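Local coordinates for protein citrate synthase (Mycobacterium tuberculosis, PDB 4TVM) that catalyses the Krebs-cycle condensation of oxaloacetate with acetyl-CoA and water to give citrate and free CoA, at residues A[154-157]-A[158-161]. Numbering follows the deposited sequence.
Sequences PMDN and GQVE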
loop_
_atom_site.group_PDB
_atom_site.type_symbol
_atom_site.label_atom_id
_atom_site.label_comp_id
_atom_site.label_asym_id
_atom_site.label_seq_id
_atom_site.Cartn_x
_atom_site.Cartn_y
_atom_site.Cartn_z
ATOM N N PRO A 154 -1.138 -17.311 -0.083
ATOM C CA PRO A 154 -1.157 -16.723 1.250
ATOM C C PRO A 154 -1.665 -17.701 2.289
ATOM O O PRO A 154 -1.256 -17.634 3.428
ATOM C CB PRO A 154 -2.132 -15.544 1.127
ATOM C CG PRO A 154 -2.397 -15.369 -0.308
ATOM C CD PRO A 154 -2.120 -16.680 -0.976
ATOM N N MET A 155 -2.554 -18.596 1.877
ATOM C CA MET A 155 -3.112 -19.594 2.779
ATOM C C MET A 155 -2.182 -20.735 3.072
ATOM O O MET A 155 -2.216 -21.224 4.164
ATOM C CB MET A 155 -4.412 -20.178 2.216
ATOM C CG MET A 155 -5.441 -19.113 1.951
ATOM S SD MET A 155 -5.578 -18.111 3.431
ATOM C CE MET A 155 -5.625 -16.486 2.719
ATOM N N ASP A 156 -1.392 -21.185 2.105
ATOM C CA ASP A 156 -0.570 -22.357 2.329
ATOM C C ASP A 156 0.602 -21.909 3.115
ATOM O O ASP A 156 1.323 -21.044 2.653
ATOM C CB ASP A 156 -0.011 -22.909 1.052
ATOM C CG ASP A 156 0.903 -24.080 1.305
ATOM O OD1 ASP A 156 0.381 -25.173 1.585
ATOM O OD2 ASP A 156 2.138 -23.924 1.248
ATOM N N ASN A 157 0.827 -22.486 4.283
ATOM C CA ASN A 157 2.081 -22.213 4.907
ATOM C C ASN A 157 3.093 -23.268 4.630
ATOM O O ASN A 157 2.791 -24.447 4.496
ATOM C CB ASN A 157 2.031 -21.994 6.393
ATOM C CG ASN A 157 3.334 -21.419 6.883
ATOM O OD1 ASN A 157 4.338 -21.398 6.130
ATOM N ND2 ASN A 157 3.342 -20.922 8.112
ATOM N N GLY A 158 4.324 -22.803 4.604
ATOM C CA GLY A 158 5.401 -23.569 4.048
ATOM C C GLY A 158 5.726 -22.816 2.786
ATOM O O GLY A 158 6.892 -22.644 2.436
ATOM N N GLN A 159 4.684 -22.371 2.099
ATOM C CA GLN A 159 4.833 -21.397 1.039
ATOM C C GLN A 159 5.109 -20.030 1.624
ATOM O O GLN A 159 6.012 -19.329 1.183
ATOM C CB GLN A 159 3.608 -21.387 0.126
ATOM C CG GLN A 159 3.911 -22.140 -1.158
ATOM C CD GLN A 159 2.733 -22.239 -2.100
ATOM O OE1 GLN A 159 2.176 -21.235 -2.550
ATOM N NE2 GLN A 159 2.324 -23.466 -2.392
ATOM N N VAL A 160 4.356 -19.661 2.643
ATOM C CA VAL A 160 4.618 -18.426 3.366
ATOM C C VAL A 160 6.020 -18.466 3.967
ATOM O O VAL A 160 6.732 -17.464 4.038
ATOM C CB VAL A 160 3.634 -18.293 4.504
ATOM C CG1 VAL A 160 4.029 -17.163 5.427
ATOM C CG2 VAL A 160 2.241 -18.043 3.940
ATOM N N GLU A 161 6.397 -19.651 4.399
ATOM C CA GLU A 161 7.667 -19.852 5.002
ATOM C C GLU A 161 8.791 -19.622 4.003
ATOM O O GLU A 161 9.786 -19.003 4.313
ATOM C CB GLU A 161 7.733 -21.289 5.495
ATOM C CG GLU A 161 8.762 -21.478 6.556
ATOM C CD GLU A 161 8.403 -20.708 7.810
ATOM O OE1 GLU A 161 7.624 -21.230 8.635
ATOM O OE2 GLU A 161 8.890 -19.567 7.953
#
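The loop leading into helix 159-182 offers acceptors to the first amides of the helix, those of Gln159, Val160 and Glu161, from Asp156 and Asn157, with Gly158 at the N-cap position. Asp156 supplies two acceptors. Its carboxylate oxygen OD2 takes the amide hydrogen of Gln159, with 3.1 Å between Asp156 OD2 and Gln159 N; the donor comes to the anti side of the carboxylate, 24° out of its plane, and the bond is appreciably bent. Its carbonyl accepts a weak bond from the next amide, Val160 N lying 3.3 Å from Asp156 O. With CG anti to the backbone N (chi1 177°), Asp156 brings OD2 to the backbone N of Gln159, whose side chain crosses that of Asp156 at about a right angle. The amide end of Gln159 continues past it, and its OE1 accepts a hydrogen bond from the backbone N of Asp153. A further bond, from Glu161 N to Asn157 OD1, is weak and doubtful, because the placement of OD1 is uncertain. Val160 turns its CG2 branch back under the loop, 3.4 Å from Asp156 O and 3.6 Å from Pro154 O, while its side chain packs on Trp399 of helix 383-403. Glu161 joins the same neighbouring helix through a salt bridge to Arg400 and also bonds to the hydroxyl of Tyr94. At Gly158 the positive phi of 110° would press a side chain against the carbonyl O of Asn157, which suits a glycine. Loop acceptors gathered around first-turn amides are characteristic of a helix N-terminus, here at the surface of the largely helical citrate synthase fold.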